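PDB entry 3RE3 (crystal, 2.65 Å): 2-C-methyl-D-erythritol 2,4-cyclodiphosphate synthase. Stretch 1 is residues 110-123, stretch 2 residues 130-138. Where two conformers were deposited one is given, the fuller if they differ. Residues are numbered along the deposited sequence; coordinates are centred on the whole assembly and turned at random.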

# COMPACT_ATOMS: atom_id res chain seq x y z
N LYS A 110 -7.90 -5.55 -19.63
CA LYS A 110 -6.49 -5.28 -19.83
C LYS A 110 -6.26 -3.76 -19.89
O LYS A 110 -6.83 -3.07 -20.74
N MSE A 111 -5.45 -3.27 -18.96
CA MSE A 111 -5.19 -1.84 -18.78
C MSE A 111 -4.16 -1.28 -19.75
O MSE A 111 -4.24 -0.12 -20.14
N LEU A 112 -3.19 -2.10 -20.13
CA LEU A 112 -2.01 -1.63 -20.85
C LEU A 112 -2.29 -0.63 -21.99
O LEU A 112 -1.60 0.39 -22.10
N PRO A 113 -3.29 -0.91 -22.83
CA PRO A 113 -3.60 0.01 -23.93
C PRO A 113 -4.06 1.40 -23.48
O PRO A 113 -3.86 2.36 -24.23
N HIS A 114 -4.70 1.50 -22.32
CA HIS A 114 -5.32 2.76 -21.89
C HIS A 114 -4.51 3.63 -20.91
O HIS A 114 -4.93 4.74 -20.58
N ILE A 115 -3.36 3.15 -20.48
CA ILE A 115 -2.61 3.79 -19.40
C ILE A 115 -2.05 5.17 -19.77
O ILE A 115 -2.20 6.14 -19.02
N GLU A 116 -1.42 5.26 -20.94
CA GLU A 116 -0.91 6.54 -21.41
C GLU A 116 -2.02 7.57 -21.57
O GLU A 116 -1.84 8.75 -21.28
N LYS A 117 -3.18 7.12 -22.01
CA LYS A 117 -4.31 8.01 -22.08
C LYS A 117 -4.65 8.53 -20.70
O LYS A 117 -4.91 9.72 -20.54
N MSE A 118 -4.63 7.65 -19.71
CA MSE A 118 -4.93 8.04 -18.34
C MSE A 118 -3.92 9.08 -17.84
O MSE A 118 -4.29 10.05 -17.18
N ARG A 119 -2.65 8.86 -18.16
CA ARG A 119 -1.61 9.72 -17.66
C ARG A 119 -1.77 11.13 -18.24
O ARG A 119 -1.63 12.11 -17.52
N ALA A 120 -2.07 11.21 -19.53
CA ALA A 120 -2.19 12.48 -20.22
C ALA A 120 -3.40 13.23 -19.68
O ALA A 120 -3.35 14.43 -19.38
N CYS A 121 -4.49 12.49 -19.56
CA CYS A 121 -5.73 13.02 -19.04
C CYS A 121 -5.54 13.65 -17.66
O CYS A 121 -5.97 14.77 -17.43
N LEU A 122 -4.92 12.92 -16.75
CA LEU A 122 -4.81 13.40 -15.38
C LEU A 122 -3.70 14.46 -15.23
O LEU A 122 -3.87 15.42 -14.49
N ALA A 123 -2.58 14.26 -15.91
CA ALA A 123 -1.52 15.26 -15.88
C ALA A 123 -2.09 16.60 -16.32
O ALA A 123 -1.68 17.65 -15.82
N ILE A 130 3.48 14.74 -17.52
CA ILE A 130 3.15 13.33 -17.59
C ILE A 130 4.17 12.53 -16.78
O ILE A 130 3.83 11.51 -16.16
N SER A 131 5.40 13.00 -16.77
CA SER A 131 6.47 12.27 -16.11
C SER A 131 6.37 12.39 -14.60
O SER A 131 7.06 11.70 -13.85
N GLN A 132 5.49 13.27 -14.15
CA GLN A 132 5.25 13.41 -12.73
C GLN A 132 4.14 12.50 -12.21
O GLN A 132 3.91 12.48 -11.00
N ILE A 133 3.44 11.80 -13.10
CA ILE A 133 2.43 10.82 -12.67
C ILE A 133 2.55 9.44 -13.32
O ILE A 133 2.30 9.27 -14.51
N ASN A 134 2.89 8.45 -12.52
CA ASN A 134 3.14 7.12 -13.01
C ASN A 134 1.95 6.23 -12.71
O ASN A 134 1.40 6.27 -11.61
N ILE A 135 1.56 5.44 -13.70
CA ILE A 135 0.45 4.49 -13.57
C ILE A 135 0.92 3.15 -14.05
O ILE A 135 1.26 2.99 -15.23
N LYS A 136 0.95 2.17 -13.15
CA LYS A 136 1.27 0.80 -13.55
C LYS A 136 0.14 -0.17 -13.19
O LYS A 136 -0.66 0.11 -12.31
N ALA A 137 0.06 -1.30 -13.88
CA ALA A 137 -1.00 -2.28 -13.59
C ALA A 137 -0.41 -3.65 -13.32
O ALA A 137 0.42 -4.14 -14.08
N THR A 138 -0.83 -4.28 -12.22
CA THR A 138 -0.42 -5.66 -11.94
C THR A 138 -1.65 -6.56 -11.68
O THR A 138 -2.78 -6.10 -11.66

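Helix 115-123 lies across strand 133-138 and runs nearly antiparallel to it, at 152° between their N-to-C directions. The axes come within 8.6 Å. The two stretches together bury 621 Å².

Ile135 is the main bump on the strand side. Its CA-to-CB bond points toward the helix, and its rotamer is m, t. The CD1 tip enters a hollow bordered by three helix residues. Ile135 CD1 lies 3.5 Å from Met118 CB, 3.5 Å from Arg119 CG and 4.2 Å from Leu122 CD1. Its other branch meets the preceding turn of the helix, with Ile135 CG2 4.0 Å from Ile115 CG1.

Ile115 (m, t) also points toward the strand. Ile115 CG2 rests 3.5 Å from the backbone O of Ile135. Ile115 CD1 reaches along the strand to Ala137, 4.2 Å from Ala137 CB. Ala137 is small and also receives Met111, with Met111 CB 3.8 Å from Ala137 CB. Met111 and Met118 are selenomethionines. Both start toward the strand, but their ends lead away, so each makes its closest contact through CB; Met111 SE turns clear of the strand, while Met118 SE stays at the margin, 4.4 Å from Ile135 CD1.

Leu122 (m, t) and Ile133 (t, t) meet tip to tip, with Leu122 CD1 3.7 Å from Ile133 CD1. The other branch of Ile133 turns to Ala123, where Ile133 CG2 is 4.0 Å from Ala123 CB. The short Ala123 side chain goes with a close backbone approach here: Ala123 CA is 5.3 Å from Ile130 CA. Ile130 (m, t) lies beside the last residues of stretch 1. Ile130 CG1 is 4.0 Å from Ala123 CB, and Ile130 CD1 is 4.3 Å from Ala120 CB.

Arg119 supplies the polar contact and has the largest area covered by the other stretch, 116 Å². Its CA-to-CB bond points sideways, but the chain (m, t, p; chi4 -158°) brings the guanidinium to the strand. Arg119 NE donates to Ile133 O at 2.7 Å with an angle of 165°. A weak second bond joins Arg119 NH1 to the same Ile133 O at 3.2 Å. The acceptor sits at the guanidinium edge. Ile130 CG2 covers one face, 3.6 Å from Arg119 CZ, and Asn134 OD1 lies over the opposite face, 4.3 Å from Arg119 NH1. Arg119 NH2 forms a salt bridge with Glu116 OE1 at 3.4 Å, with a weak hydrogen bond. NH1 is also hydrogen-bonded elsewhere in the structure.

Asn134 and Lys136 point away from the helix, alternating with the inward Ile135 and Ala137.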

# COMPACT_ATOMS: atom_id res chain seq x y z
CB LYS A 110 -5.95 -5.99 -21.07
CG LYS A 110 -4.44 -6.13 -21.05
CD LYS A 110 -3.85 -6.34 -22.44
CE LYS A 110 -2.31 -6.34 -22.40
NZ LYS A 110 -1.74 -7.50 -21.64
CB MSE A 111 -4.67 -1.58 -17.36
CG MSE A 111 -5.62 -1.95 -16.26
SE MSE A 111 -7.31 -0.99 -16.38
CE MSE A 111 -8.26 -2.09 -15.08
CB LEU A 112 -1.20 -2.81 -21.36
CG LEU A 112 0.06 -2.39 -22.14
CD1 LEU A 112 1.05 -1.64 -21.24
CD2 LEU A 112 0.71 -3.60 -22.80
CB PRO A 113 -4.75 -0.69 -24.66
CG PRO A 113 -4.72 -2.09 -24.22
CD PRO A 113 -4.18 -2.08 -22.83
CB HIS A 114 -6.71 2.47 -21.34
CG HIS A 114 -7.45 1.42 -22.11
ND1 HIS A 114 -8.13 1.68 -23.28
CD2 HIS A 114 -7.59 0.09 -21.89
CE1 HIS A 114 -8.65 0.56 -23.75
NE2 HIS A 114 -8.34 -0.42 -22.93
CB ILE A 115 -1.49 2.84 -18.90
CG1 ILE A 115 -2.05 1.91 -17.83
CG2 ILE A 115 -0.27 3.61 -18.35
CD1 ILE A 115 -1.16 0.71 -17.58
CB GLU A 116 -0.13 6.35 -22.71
CG GLU A 116 1.05 5.40 -22.56
CD GLU A 116 1.95 5.76 -21.39
OE1 GLU A 116 2.34 6.94 -21.25
OE2 GLU A 116 2.27 4.84 -20.60
CB LYS A 117 -5.53 7.33 -22.72
CG LYS A 117 -5.53 7.35 -24.23
CD LYS A 117 -6.78 6.71 -24.81
CE LYS A 117 -6.77 5.19 -24.64
NZ LYS A 117 -8.06 4.57 -25.07
CB MSE A 118 -4.91 6.85 -17.40
CG MSE A 118 -5.94 5.78 -17.68
SE MSE A 118 -5.65 4.29 -16.42
CE MSE A 118 -6.95 3.01 -17.13
CB ARG A 119 -0.23 9.18 -18.02
CG ARG A 119 0.12 7.89 -17.35
CD ARG A 119 1.52 7.47 -17.77
NE ARG A 119 2.56 8.13 -16.99
CZ ARG A 119 3.81 8.28 -17.39
NH1 ARG A 119 4.69 8.87 -16.60
NH2 ARG A 119 4.19 7.84 -18.59
CB ALA A 120 -2.33 12.27 -21.71
CB CYS A 121 -6.78 11.90 -18.95
SG CYS A 121 -8.27 12.32 -18.07
CB LEU A 122 -4.58 12.24 -14.41
CG LEU A 122 -5.42 10.97 -14.55
CD1 LEU A 122 -4.82 9.89 -13.66
CD2 LEU A 122 -6.89 11.17 -14.24
CB ALA A 123 -0.37 14.85 -16.78
CB ILE A 130 3.11 12.83 -19.05
CG1 ILE A 130 1.81 13.27 -19.70
CG2 ILE A 130 3.19 11.33 -19.11
CD1 ILE A 130 1.82 13.12 -21.21
CB SER A 131 7.83 12.77 -16.58
OG SER A 131 7.95 14.18 -16.42
CB GLN A 132 4.85 14.82 -12.42
CG GLN A 132 5.98 15.81 -12.42
CD GLN A 132 5.46 17.20 -12.16
OE1 GLN A 132 5.02 17.88 -13.08
NE2 GLN A 132 5.44 17.60 -10.90
CB ILE A 133 0.97 11.32 -12.81
CG1 ILE A 133 0.02 10.14 -12.61
CG2 ILE A 133 0.73 11.96 -14.17
CD1 ILE A 133 -1.41 10.55 -12.30
CB ASN A 134 4.38 6.55 -12.33
CG ASN A 134 4.96 5.40 -13.08
OD1 ASN A 134 5.74 5.59 -14.02
ND2 ASN A 134 4.59 4.19 -12.68
CB ILE A 135 -0.74 4.89 -14.47
CG1 ILE A 135 -1.30 6.27 -14.09
CG2 ILE A 135 -1.80 3.86 -14.39
CD1 ILE A 135 -2.33 6.78 -15.09
CB LYS A 136 2.59 0.34 -12.93
CG LYS A 136 2.68 0.59 -11.44
CD LYS A 136 4.04 0.21 -10.91
CE LYS A 136 4.61 1.35 -10.13
NZ LYS A 136 3.54 1.96 -9.28
CB ALA A 137 -1.99 -2.33 -14.73
CB THR A 138 0.59 -5.73 -10.76
OG1 THR A 138 1.24 -7.02 -10.73
CG2 THR A 138 -0.09 -5.46 -9.42